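Local coordinates for protein escJ (Escherichia coli, PDB 1YJ7) that probably builds, as a ring-forming lipoprotein of the YscJ family, the membrane platform on which the type III secretion system assembles, at residues D[7-12]-D[38-43]; D[15-20]-D[52-57]. The protein carries 3 engineered substitutions. One frame throughout, in Å; residues are numbered along the deposited sequence.

Contact 1: D[7-12]-D[38-43]; sequences TGLTEK and MTLSVA. Engineered in segment 38-43: Ala43 (natural residue Glu).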
loop_
_atom_site.group_PDB
_atom_site.type_symbol
_atom_site.label_atom_id
_atom_site.label_comp_id
_atom_site.label_asym_id
_atom_site.label_seq_id
_atom_site.Cartn_x
_atom_site.Cartn_y
_atom_site.Cartn_z
ATOM N N THR D 7 11.334 -10.860 19.074
ATOM C CA THR D 7 12.694 -11.360 19.224
ATOM C C THR D 7 13.654 -10.335 18.633
ATOM O O THR D 7 13.245 -9.374 17.985
ATOM C CB THR D 7 12.860 -12.703 18.478
ATOM O OG1 THR D 7 12.759 -12.478 17.064
ATOM C CG2 THR D 7 11.716 -13.661 18.779
ATOM N N GLY D 8 14.944 -10.530 18.876
ATOM C CA GLY D 8 15.975 -9.725 18.250
ATOM C C GLY D 8 16.073 -8.317 18.761
ATOM O O GLY D 8 16.581 -7.437 18.074
ATOM N N LEU D 9 15.569 -8.079 19.972
ATOM C CA LEU D 9 15.487 -6.730 20.492
ATOM C C LEU D 9 16.803 -6.326 21.133
ATOM O O LEU D 9 17.466 -7.142 21.783
ATOM C CB LEU D 9 14.378 -6.608 21.547
ATOM C CG LEU D 9 12.945 -6.885 21.089
ATOM C CD1 LEU D 9 12.000 -6.917 22.284
ATOM C CD2 LEU D 9 12.524 -5.845 20.055
ATOM N N THR D 10 17.158 -5.063 20.982
ATOM C CA THR D 10 18.275 -4.510 21.742
ATOM C C THR D 10 17.899 -4.466 23.215
ATOM O O THR D 10 16.729 -4.576 23.580
ATOM C CB THR D 10 18.648 -3.095 21.284
ATOM O OG1 THR D 10 17.572 -2.210 21.567
ATOM C CG2 THR D 10 18.870 -3.018 19.761
ATOM N N GLU D 11 18.899 -4.269 24.057
ATOM C CA GLU D 11 18.665 -4.155 25.487
ATOM C C GLU D 11 17.722 -3.015 25.793
ATOM O O GLU D 11 16.817 -3.151 26.613
ATOM C CB GLU D 11 19.992 -3.968 26.227
ATOM C CG GLU D 11 20.785 -5.255 26.274
ATOM C CD GLU D 11 22.143 -5.105 26.936
ATOM O OE1 GLU D 11 22.836 -6.143 27.079
ATOM O OE2 GLU D 11 22.507 -3.967 27.312
ATOM N N LYS D 12 17.938 -1.880 25.142
ATOM C CA LYS D 12 17.151 -0.689 25.423
ATOM C C LYS D 12 15.713 -0.868 24.975
ATOM O O LYS D 12 14.812 -0.546 25.730
ATOM C CB LYS D 12 17.758 0.540 24.756
ATOM C CG LYS D 12 16.938 1.806 24.884
ATOM C CD LYS D 12 17.623 2.947 24.119
ATOM C CE LYS D 12 16.662 4.019 23.696
ATOM N NZ LYS D 12 17.392 5.061 22.870
ATOM N N MET D 38 17.261 -9.756 22.898
ATOM C CA MET D 38 16.200 -10.108 23.816
ATOM C C MET D 38 14.911 -10.513 23.108
ATOM O O MET D 38 14.562 -9.980 22.056
ATOM C CB MET D 38 15.931 -8.922 24.741
ATOM C CG MET D 38 17.139 -8.543 25.568
ATOM S SD MET D 38 17.573 -9.822 26.793
ATOM C CE MET D 38 19.019 -8.978 27.515
ATOM N N THR D 39 14.205 -11.428 23.745
ATOM C CA THR D 39 12.859 -11.839 23.376
ATOM C C THR D 39 11.904 -11.542 24.514
ATOM O O THR D 39 12.151 -11.950 25.662
ATOM C CB THR D 39 12.833 -13.360 23.115
ATOM O OG1 THR D 39 13.625 -13.660 21.968
ATOM C CG2 THR D 39 11.420 -13.845 22.779
ATOM N N LEU D 40 10.798 -10.869 24.205
ATOM C CA LEU D 40 9.707 -10.671 25.131
ATOM C C LEU D 40 8.521 -11.552 24.792
ATOM O O LEU D 40 8.197 -11.705 23.624
ATOM C CB LEU D 40 9.227 -9.211 25.118
ATOM C CG LEU D 40 10.243 -8.179 25.564
ATOM C CD1 LEU D 40 9.638 -6.784 25.453
ATOM C CD2 LEU D 40 10.730 -8.453 26.986
ATOM N N SER D 41 7.894 -12.110 25.824
ATOM C CA SER D 41 6.682 -12.925 25.722
ATOM C C SER D 41 5.709 -12.570 26.827
ATOM O O SER D 41 6.076 -11.988 27.836
ATOM C CB SER D 41 7.021 -14.425 25.808
ATOM O OG SER D 41 8.113 -14.747 24.974
ATOM N N VAL D 42 4.441 -12.905 26.636
ATOM C CA VAL D 42 3.411 -12.613 27.617
ATOM C C VAL D 42 2.471 -13.797 27.702
ATOM O O VAL D 42 2.410 -14.606 26.780
ATOM C CB VAL D 42 2.584 -11.360 27.233
ATOM C CG1 VAL D 42 3.436 -10.114 27.329
ATOM C CG2 VAL D 42 1.982 -11.530 25.807
ATOM N N ALA D 43 1.737 -13.891 28.803
ATOM C CA ALA D 43 0.644 -14.859 28.930
ATOM C C ALA D 43 -0.354 -14.628 27.811
ATOM O O ALA D 43 -0.631 -13.474 27.466
ATOM C CB ALA D 43 -0.043 -14.700 30.279
HETATM O O HOH W 1 16.141 -12.769 20.467
#

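Contact 2: D[15-20]-D[52-57]; sequences NQMQAL and TILNNN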
loop_
_atom_site.group_PDB
_atom_site.type_symbol
_atom_site.label_atom_id
_atom_site.label_comp_id
_atom_site.label_asym_id
_atom_site.label_seq_id
_atom_site.Cartn_x
_atom_site.Cartn_y
_atom_site.Cartn_z
ATOM N N ASN D 15 14.029 -3.340 27.327
ATOM C CA ASN D 15 13.778 -2.766 28.643
ATOM C C ASN D 15 12.613 -1.785 28.634
ATOM O O ASN D 15 11.808 -1.757 29.554
ATOM C CB ASN D 15 15.006 -2.033 29.183
ATOM C CG ASN D 15 16.080 -2.973 29.689
ATOM O OD1 ASN D 15 15.822 -4.149 29.986
ATOM N ND2 ASN D 15 17.312 -2.467 29.748
ATOM N N GLN D 16 12.562 -0.935 27.623
ATOM C CA GLN D 16 11.477 0.044 27.542
ATOM C C GLN D 16 10.126 -0.639 27.383
ATOM O O GLN D 16 9.158 -0.271 28.067
ATOM C CB GLN D 16 11.741 1.071 26.440
ATOM C CG GLN D 16 12.945 1.949 26.801
ATOM C CD GLN D 16 13.239 3.010 25.774
ATOM O OE1 GLN D 16 12.949 2.832 24.594
ATOM N NE2 GLN D 16 13.833 4.123 26.224
ATOM N N MET D 17 10.052 -1.639 26.518
ATOM C CA MET D 17 8.795 -2.360 26.305
ATOM C C MET D 17 8.409 -3.145 27.552
ATOM O O MET D 17 7.261 -3.136 27.968
ATOM C CB MET D 17 8.887 -3.273 25.078
ATOM C CG MET D 17 8.919 -2.515 23.787
ATOM S SD MET D 17 8.792 -3.641 22.322
ATOM C CE MET D 17 10.201 -3.485 21.838
ATOM N N GLN D 18 9.393 -3.790 28.172
ATOM C CA GLN D 18 9.150 -4.600 29.353
ATOM C C GLN D 18 8.670 -3.733 30.504
ATOM O O GLN D 18 7.666 -4.040 31.124
ATOM C CB GLN D 18 10.442 -5.353 29.729
ATOM C CG GLN D 18 10.330 -6.224 30.962
ATOM C CD GLN D 18 11.639 -6.858 31.368
ATOM O OE1 GLN D 18 11.699 -7.618 32.356
ATOM N NE2 GLN D 18 12.687 -6.534 30.665
ATOM N N ALA D 19 9.383 -2.638 30.791
ATOM C CA ALA D 19 8.962 -1.719 31.843
ATOM C C ALA D 19 7.558 -1.153 31.607
ATOM O O ALA D 19 6.751 -1.041 32.530
ATOM C CB ALA D 19 9.978 -0.582 32.001
ATOM N N LEU D 20 7.264 -0.795 30.358
ATOM C CA LEU D 20 5.963 -0.259 30.018
ATOM C C LEU D 20 4.872 -1.288 30.332
ATOM O O LEU D 20 3.843 -0.955 30.933
ATOM C CB LEU D 20 5.929 0.149 28.539
ATOM C CG LEU D 20 4.580 0.525 27.926
ATOM C CD1 LEU D 20 3.967 1.743 28.648
ATOM C CD2 LEU D 20 4.788 0.792 26.462
ATOM N N THR D 52 -1.968 -3.824 22.343
ATOM C CA THR D 52 -2.638 -2.513 22.356
ATOM C C THR D 52 -1.719 -1.474 23.010
ATOM O O THR D 52 -1.500 -0.392 22.465
ATOM C CB THR D 52 -3.981 -2.578 23.090
ATOM O OG1 THR D 52 -4.868 -3.487 22.405
ATOM C CG2 THR D 52 -4.708 -1.212 23.063
ATOM N N ILE D 53 -1.173 -1.829 24.165
ATOM C CA ILE D 53 -0.273 -0.943 24.902
ATOM C C ILE D 53 0.965 -0.635 24.080
ATOM O O ILE D 53 1.362 0.525 23.967
ATOM C CB ILE D 53 0.118 -1.570 26.287
ATOM C CG1 ILE D 53 -1.086 -1.571 27.218
ATOM C CG2 ILE D 53 1.279 -0.763 26.942
ATOM C CD1 ILE D 53 -0.955 -2.520 28.400
ATOM N N LEU D 54 1.572 -1.652 23.469
ATOM C CA LEU D 54 2.759 -1.397 22.664
ATOM C C LEU D 54 2.425 -0.545 21.439
ATOM O O LEU D 54 3.137 0.406 21.128
ATOM C CB LEU D 54 3.424 -2.677 22.238
ATOM C CG LEU D 54 3.981 -3.505 23.392
ATOM C CD1 LEU D 54 4.527 -4.814 22.846
ATOM C CD2 LEU D 54 5.040 -2.747 24.186
ATOM N N ASN D 55 1.335 -0.876 20.780
ATOM C CA ASN D 55 0.895 -0.100 19.608
ATOM C C ASN D 55 0.649 1.375 19.938
ATOM O O ASN D 55 1.144 2.261 19.228
ATOM C CB ASN D 55 -0.176 -0.848 18.809
ATOM C CG ASN D 55 0.457 -1.939 17.903
ATOM O OD1 ASN D 55 0.899 -2.992 18.380
ATOM N ND2 ASN D 55 0.582 -1.641 16.604
ATOM N N ASN D 56 -0.060 1.618 21.040
ATOM C CA ASN D 56 -0.451 2.970 21.443
ATOM C C ASN D 56 0.775 3.802 21.821
ATOM O O ASN D 56 0.743 5.019 21.773
ATOM C CB ASN D 56 -1.440 2.934 22.598
ATOM C CG ASN D 56 -2.834 2.470 22.185
ATOM O OD1 ASN D 56 -3.090 2.167 21.021
ATOM N ND2 ASN D 56 -3.741 2.412 23.152
ATOM N N ASN D 57 1.864 3.128 22.185
ATOM C CA ASN D 57 3.095 3.800 22.593
ATOM C C ASN D 57 4.194 3.779 21.543
ATOM O O ASN D 57 5.326 4.189 21.817
ATOM C CB ASN D 57 3.583 3.205 23.915
ATOM C CG ASN D 57 2.758 3.667 25.077
ATOM O OD1 ASN D 57 2.997 4.755 25.612
ATOM N ND2 ASN D 57 1.730 2.898 25.437
#

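Contact 1: D[7-12]-D[38-43]
Leu9 CG and Leu40 CG each stand anti to their own carbonyl carbon (chi1 -62° and -63°), and the two side chains cross at about a right angle, Leu9 CD1 lying 3.9 Å from Leu40 CG. The backbone beneath them fits a G1 beta bulge at the end of strand 3-9, which is outermost within this chain in the antiparallel sheet where strand 38-42 is central. Gly8 and Leu9 together face Met38, and Gly8 takes up a positive phi (72°), a conformation that favours glycine.

Leu9 and Met38 form the antiparallel hydrogen-bonded pair. Leu9 N donates to Met38 O at 3.0 Å, and Met38 N returns the bond to Leu9 O at 2.8 Å. Gly8 N also comes near Met38 O, but at a poor angle for bonding. It donates instead to a water 3.0 Å away, which is also hydrogen-bonded to Thr39 OG1, so solvent bridges the bulge to the neighbouring strand.

Leu9 and Met38 direct their side chains to the same face of the sheet, where Ala14 of helix 11-23 touches both. The Met38 chain bends at chi2, which places SD. Its methyl CE lies 4.3 Å from Glu11 CG, in the aliphatic part of that side chain. Immediately after the strand, Thr10 occupies the N-cap position of helix 11-23, its OG1 accepting from Glu13 N.

Where the chain turns its corner, Thr7 and Thr39 lie side by side and point the same way. Thr7 OG1 hydrogen-bonds to Glu11 OE1 of the second subunit, while CB and CG2 meet Thr39: Thr7 CG2 approaches Thr39 CG2 at 4.0 Å, and Thr7 CB is 3.7 Å from Thr39 OG1.

Contact 2: D[15-20]-D[52-57]
Leu20 buries the most area in this contact, ahead of Leu54 and Met17. Its CG is anti to the backbone N (chi1 170°), which puts Leu20 CG 3.7 Å from Ile53 CG2; the two side chains run past one another, oppositely directed. Leu20 CD2 rests against Asn57 CB at 3.7 Å and, a little farther off, against Leu54 CD2.

Asn57 is the first residue beyond the helical backbone, and its carboxamide is tied back to the last turn. Asn57 ND2 donates to Ile53 O at 2.8 Å in a nearly straight bond (173°). The acceptor lies in the amide plane, which fixes how the group is turned beside Leu20.

Leu54 meets Met17 at about a right angle, Leu54 CD2 being 3.9 Å from Met17 CG. No hydrogen bond joins the two segments, so the contact is carried by side chains, not by backbone. Phe59 adds to the apolar cluster by touching Met17 and Leu20. The axes of 15-20 and 52-56 approach to 10.7 Å, with 125° between their directions. Their parent helices, 11-23 and 47-56, form the helical layer of a small two-layer alpha/beta sandwich, packed on the three-stranded sheet.

Contacts 1 and 2 have centres 11 Å apart and share helix 11-23. Their segments alternate along the chain in the order 7-12, 15-20, 38-43 and 52-57, so the two pairings interlock: strand 3-9 leads into the shared helix, and strand 38-42 is followed by helix 47-56. They touch directly, Leu40 CD1 lying 3.6 Å from Met17 CB. Met17 therefore joins the strand pairing to the helix pairing in one apolar core. All four segments appear to lie in one compact alpha/beta unit, consistent with the ring-building modules of the YscJ/FliF family.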